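Local coordinates for protein novel antigen receptor (Ginglymostoma cirratum, PDB 4Q97) that forms part of the constant region of a shark heavy-chain antibody, IgNAR, and probably helps to hold the antibody's chains together, at residues A[12-18]-A[30-36]; A[56-61]-A[73-78]. One frame throughout, in Å; residues are numbered along the deposited sequence.

Overall arrangement
From the N terminus, strand 12-18 runs along one edge of a four-stranded sheet; the chain then passes through the short helix 21-25 and returns as strand 28-38, closing interaction 1. It crosses to the facing sheet through strands 44-49 and 52-53, then comes back to make 58-65, turns, and returns as 71-80, which closes interaction 2. The two loops follow one another without nesting or crossing. They meet mid-sheet, where C33 N lies 2.8 Å from S75 O. They are the two outer pairings of the sheet, which the central pairing of 28-38 with 71-80 joins in the order 12-18, 28-38, 71-80, 58-65, one half of an immunoglobulin sandwich, and both touch the second subunit.

Interaction 1: residues A[12-18]-A[30-36]; sequences IVSLLHS and QLVCLIS
Between V13 and C33, and again between L15 and C33, side chains pack on the face of this antiparallel pair that looks into the sandwich. The strands run at 163° to each other, with I12, S14, L16 and S18 facing S36, L34, V32 and Q30 in hydrogen-bonded pairs. V13 CG1 lies 4.3 Å from C33 SG, while L15 CD1 rests 4.2 Å from C33 CB. With SG anti to the backbone N (chi1 -176°), C33 carries its sulfur into the interior, where it forms the disulfide to C92 of the opposing sheet; W47 packs on L15, L31 and C33, as expected of the tryptophan that accompanies the immunoglobulin disulfide. L31, paired with H17 on the same face, leans across so that its CD2 touches H17 CB at 3.5 Å. There the buried part gives way to the open side: the imidazole of H17 swings away from L31, and this residue is exposed.

The other face is of a different kind. S14, S18, Q30 and L34 pack against the second subunit, and two of the hydroxyls on it have identified partners. S36 OG shares a water with I12 O, at 2.9 Å from OG and 3.1 Å from the carbonyl, to which the water donates. S18 OG, packed 3.8 Å from Q30 CB, finds its hydrogen-bond partner in Q23. Eight backbone bonds join the strands; the bond from Q30 N to S18 O, at 3.3 Å, is the longest. With the facing main-chain N-H and C=O groups paired in this way, the strands can carry apolar side chains inward around the disulfide and a mixed polar and apolar surface outward to the other subunit.

Interaction 2: residues A[56-61]-A[73-78]; sequences SGFATT and CASLLK
T61 OG1 sits between its own backbone N and carbonyl carbon (chi1 70°), a turn that carries the hydroxyl to the amide of A74, which donates to it at 3.0 Å in an almost straight bond (173° at the hydrogen). The side chain thus stands in for a backbone carbonyl just where strand 58-65 is interrupted after T60. T61 N in turn gives its hydrogen to A74 O, approaching nearly along the C=O axis, so A74 is gripped through both its N and its O. On the neighbouring residue, T60 OG1 lies beside the backbone N and meets S75 OG at 2.9 Å; either hydroxyl could be the donor. S75 OG is also hydrogen-bonded to W47 NE1, linking this edge of the sheet to the interior of the immunoglobulin sandwich, in which 58-65 and 71-80 form a beta hairpin. The F58 ring meets the W47 ring, with planes at about 50°, while F58 CB packs 3.9 Å from L77 CD1. That same methyl lies 3.4 Å from G57 O, at the backbone turn that leads into the strand. In the middle, A59 and L76 form a hydrogen-bonded pair, A59 N giving to L76 O at 2.8 Å, whereas the bond from K78 N to G57 O is weak. A59 and L76 face the second subunit, and K78 NZ is hydrogen-bonded to S67 OG of that subunit.

Interaction 1: residues A[12-18]-A[30-36]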
loop_
_atom_site.group_PDB
_atom_site.type_symbol
_atom_site.label_atom_id
_atom_site.label_comp_id
_atom_site.label_asym_id
_atom_site.label_seq_id
_atom_site.Cartn_x
_atom_site.Cartn_y
_atom_site.Cartn_z
ATOM N N ILE A 12 10.423 3.019 7.423
ATOM C CA ILE A 12 10.920 2.821 6.071
ATOM C C ILE A 12 9.820 3.326 5.152
ATOM O O ILE A 12 8.655 2.943 5.290
ATOM C CB ILE A 12 11.279 1.349 5.785
ATOM C CG1 ILE A 12 12.293 0.842 6.823
ATOM C CG2 ILE A 12 11.816 1.194 4.365
ATOM C CD1 ILE A 12 12.541 -0.660 6.767
ATOM N N VAL A 13 10.201 4.208 4.237
ATOM C CA VAL A 13 9.264 4.936 3.396
ATOM C C VAL A 13 9.480 4.572 1.938
ATOM O O VAL A 13 10.600 4.593 1.435
ATOM C CB VAL A 13 9.437 6.459 3.573
ATOM C CG1 VAL A 13 8.600 7.235 2.560
ATOM C CG2 VAL A 13 9.087 6.854 4.998
ATOM N N SER A 14 8.394 4.237 1.262
ATOM C CA SER A 14 8.482 3.806 -0.110
ATOM C C SER A 14 7.231 4.265 -0.855
ATOM O O SER A 14 6.100 3.978 -0.442
ATOM C CB SER A 14 8.664 2.291 -0.126
ATOM O OG SER A 14 8.460 1.738 -1.403
ATOM N N LEU A 15 7.453 5.031 -1.922
ATOM C CA LEU A 15 6.375 5.537 -2.756
ATOM C C LEU A 15 6.258 4.689 -4.018
ATOM O O LEU A 15 7.245 4.470 -4.731
ATOM C CB LEU A 15 6.621 6.994 -3.140
ATOM C CG LEU A 15 5.332 7.767 -3.379
ATOM C CD1 LEU A 15 5.153 8.865 -2.364
ATOM C CD2 LEU A 15 5.318 8.390 -4.749
ATOM N N LEU A 16 5.049 4.206 -4.282
ATOM C CA LEU A 16 4.821 3.297 -5.399
ATOM C C LEU A 16 3.639 3.761 -6.241
ATOM O O LEU A 16 2.684 4.340 -5.721
ATOM C CB LEU A 16 4.579 1.868 -4.892
ATOM C CG LEU A 16 5.492 1.362 -3.772
ATOM C CD1 LEU A 16 4.921 0.113 -3.108
ATOM C CD2 LEU A 16 6.907 1.127 -4.280
ATOM N N HIS A 17 3.711 3.495 -7.542
ATOM C CA HIS A 17 2.630 3.862 -8.449
ATOM C C HIS A 17 2.042 2.622 -9.106
ATOM O O HIS A 17 2.744 1.636 -9.330
ATOM C CB HIS A 17 3.130 4.840 -9.519
ATOM C CG HIS A 17 3.710 4.171 -10.728
ATOM N ND1 HIS A 17 4.754 3.273 -10.657
ATOM C CD2 HIS A 17 3.385 4.267 -12.040
ATOM C CE1 HIS A 17 5.042 2.838 -11.870
ATOM N NE2 HIS A 17 4.232 3.433 -12.728
ATOM N N SER A 18 0.749 2.674 -9.389
ATOM C CA SER A 18 0.138 1.714 -10.301
ATOM C C SER A 18 -0.791 2.438 -11.263
ATOM O O SER A 18 -1.572 3.308 -10.861
ATOM C CB SER A 18 -0.616 0.615 -9.549
ATOM O OG SER A 18 -1.674 1.152 -8.775
ATOM N N GLN A 30 -3.063 5.657 -9.111
ATOM C CA GLN A 30 -2.962 5.372 -7.682
ATOM C C GLN A 30 -1.511 5.383 -7.222
ATOM O O GLN A 30 -0.654 4.685 -7.782
ATOM C CB GLN A 30 -3.626 4.031 -7.345
ATOM C CG GLN A 30 -3.821 3.760 -5.856
ATOM C CD GLN A 30 -5.145 4.272 -5.314
ATOM O OE1 GLN A 30 -5.834 5.074 -5.962
ATOM N NE2 GLN A 30 -5.503 3.803 -4.117
ATOM N N LEU A 31 -1.250 6.201 -6.208
ATOM C CA LEU A 31 0.052 6.257 -5.564
ATOM C C LEU A 31 -0.076 5.744 -4.144
ATOM O O LEU A 31 -1.035 6.066 -3.445
ATOM C CB LEU A 31 0.608 7.680 -5.555
ATOM C CG LEU A 31 0.836 8.392 -6.887
ATOM C CD1 LEU A 31 1.599 9.681 -6.644
ATOM C CD2 LEU A 31 1.585 7.516 -7.877
ATOM N N VAL A 32 0.892 4.934 -3.731
ATOM C CA VAL A 32 0.917 4.394 -2.385
ATOM C C VAL A 32 2.172 4.881 -1.671
ATOM O O VAL A 32 3.297 4.617 -2.108
ATOM C CB VAL A 32 0.875 2.847 -2.377
ATOM C CG1 VAL A 32 0.960 2.310 -0.953
ATOM C CG2 VAL A 32 -0.390 2.338 -3.052
ATOM N N CYS A 33 1.974 5.604 -0.576
ATOM C CA CYS A 33 3.083 5.914 0.310
ATOM C C CYS A 33 3.128 4.866 1.421
ATOM O O CYS A 33 2.394 4.949 2.406
ATOM C CB CYS A 33 2.962 7.333 0.868
ATOM S SG CYS A 33 4.354 7.857 1.889
ATOM N N LEU A 34 3.983 3.865 1.233
ATOM C CA LEU A 34 4.172 2.824 2.228
ATOM C C LEU A 34 5.137 3.246 3.318
ATOM O O LEU A 34 6.274 3.621 3.037
ATOM C CB LEU A 34 4.682 1.539 1.592
ATOM C CG LEU A 34 4.491 0.372 2.547
ATOM C CD1 LEU A 34 3.008 0.123 2.780
ATOM C CD2 LEU A 34 5.170 -0.844 1.967
ATOM N N ILE A 35 4.663 3.159 4.558
ATOM C CA ILE A 35 5.412 3.544 5.748
ATOM C C ILE A 35 5.424 2.355 6.715
ATOM O O ILE A 35 4.418 2.071 7.365
ATOM C CB ILE A 35 4.737 4.730 6.470
ATOM C CG1 ILE A 35 4.385 5.852 5.487
ATOM C CG2 ILE A 35 5.631 5.233 7.594
ATOM C CD1 ILE A 35 3.349 6.832 6.014
ATOM N N SER A 36 6.565 1.681 6.823
ATOM C CA SER A 36 6.653 0.446 7.602
ATOM C C SER A 36 7.877 0.414 8.503
ATOM O O SER A 36 8.907 1.003 8.180
ATOM C CB SER A 36 6.695 -0.754 6.652
ATOM O OG SER A 36 7.755 -0.614 5.730
HETATM O O HOH W 1 7.991 0.750 3.146
#

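Interaction 2: residues A[56-61]-A[73-78]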
loop_
_atom_site.group_PDB
_atom_site.type_symbol
_atom_site.label_atom_id
_atom_site.label_comp_id
_atom_site.label_asym_id
_atom_site.label_seq_id
_atom_site.Cartn_x
_atom_site.Cartn_y
_atom_site.Cartn_z
ATOM N N SER A 56 -6.270 17.449 -0.631
ATOM C CA SER A 56 -7.119 16.275 -0.397
ATOM C C SER A 56 -6.902 15.209 -1.473
ATOM O O SER A 56 -5.919 15.251 -2.215
ATOM C CB SER A 56 -8.598 16.681 -0.343
ATOM O OG SER A 56 -9.097 16.958 -1.643
ATOM N N GLY A 57 -7.832 14.261 -1.557
ATOM C CA GLY A 57 -7.729 13.149 -2.496
ATOM C C GLY A 57 -6.929 11.991 -1.924
ATOM O O GLY A 57 -6.634 11.024 -2.634
ATOM N N PHE A 58 -6.577 12.081 -0.640
ATOM C CA PHE A 58 -5.784 11.032 -0.007
ATOM C C PHE A 58 -6.339 10.481 1.302
ATOM O O PHE A 58 -6.842 11.221 2.152
ATOM C CB PHE A 58 -4.307 11.439 0.133
ATOM C CG PHE A 58 -4.043 12.501 1.164
ATOM C CD1 PHE A 58 -3.754 12.157 2.482
ATOM C CD2 PHE A 58 -4.033 13.850 0.811
ATOM C CE1 PHE A 58 -3.491 13.135 3.433
ATOM C CE2 PHE A 58 -3.769 14.832 1.757
ATOM C CZ PHE A 58 -3.496 14.474 3.069
ATOM N N ALA A 59 -6.243 9.160 1.433
ATOM C CA ALA A 59 -6.585 8.459 2.659
ATOM C C ALA A 59 -5.353 7.731 3.177
ATOM O O ALA A 59 -4.527 7.249 2.397
ATOM C CB ALA A 59 -7.718 7.477 2.413
ATOM N N THR A 60 -5.229 7.671 4.496
ATOM C CA THR A 60 -4.168 6.913 5.135
ATOM C C THR A 60 -4.843 5.825 5.954
ATOM O O THR A 60 -5.772 6.112 6.717
ATOM C CB THR A 60 -3.279 7.817 6.020
ATOM O OG1 THR A 60 -2.721 8.871 5.222
ATOM C CG2 THR A 60 -2.139 7.021 6.657
ATOM N N THR A 61 -4.397 4.582 5.774
ATOM C CA THR A 61 -4.952 3.448 6.509
ATOM C C THR A 61 -4.564 3.536 7.984
ATOM O O THR A 61 -3.604 4.230 8.340
ATOM C CB THR A 61 -4.484 2.082 5.938
ATOM O OG1 THR A 61 -3.091 1.878 6.215
ATOM C CG2 THR A 61 -4.729 1.992 4.424
ATOM N N CYS A 73 1.778 1.166 7.769
ATOM C CA CYS A 73 0.537 1.723 7.261
ATOM C C CYS A 73 0.772 2.202 5.846
ATOM O O CYS A 73 1.918 2.290 5.400
ATOM C CB CYS A 73 0.008 2.844 8.162
ATOM S SG CYS A 73 0.814 4.446 7.981
ATOM N N ALA A 74 -0.313 2.486 5.135
ATOM C CA ALA A 74 -0.215 2.994 3.775
ATOM C C ALA A 74 -1.018 4.279 3.649
ATOM O O ALA A 74 -2.118 4.394 4.203
ATOM C CB ALA A 74 -0.702 1.952 2.780
ATOM N N SER A 75 -0.450 5.252 2.942
ATOM C CA SER A 75 -1.178 6.461 2.584
ATOM C C SER A 75 -1.499 6.425 1.096
ATOM O O SER A 75 -0.599 6.313 0.256
ATOM C CB SER A 75 -0.388 7.719 2.941
ATOM O OG SER A 75 -1.196 8.872 2.776
ATOM N N LEU A 76 -2.787 6.523 0.783
ATOM C CA LEU A 76 -3.285 6.309 -0.571
ATOM C C LEU A 76 -3.763 7.590 -1.243
ATOM O O LEU A 76 -4.693 8.238 -0.764
ATOM C CB LEU A 76 -4.428 5.296 -0.538
ATOM C CG LEU A 76 -4.015 3.843 -0.338
ATOM C CD1 LEU A 76 -5.158 3.015 0.229
ATOM C CD2 LEU A 76 -3.535 3.291 -1.669
ATOM N N LEU A 77 -3.126 7.937 -2.358
ATOM C CA LEU A 77 -3.515 9.104 -3.134
ATOM C C LEU A 77 -3.926 8.713 -4.548
ATOM O O LEU A 77 -3.183 8.023 -5.258
ATOM C CB LEU A 77 -2.390 10.145 -3.165
ATOM C CG LEU A 77 -2.549 11.361 -4.093
ATOM C CD1 LEU A 77 -3.593 12.342 -3.579
ATOM C CD2 LEU A 77 -1.217 12.068 -4.289
ATOM N N LYS A 78 -5.124 9.147 -4.939
ATOM C CA LYS A 78 -5.567 9.044 -6.324
ATOM C C LYS A 78 -5.218 10.356 -6.997
ATOM O O LYS A 78 -5.693 11.418 -6.579
ATOM C CB LYS A 78 -7.078 8.828 -6.420
ATOM C CG LYS A 78 -7.696 8.011 -5.300
ATOM C CD LYS A 78 -9.202 7.944 -5.478
ATOM C CE LYS A 78 -9.934 8.052 -4.147
ATOM N NZ LYS A 78 -11.325 8.559 -4.335
#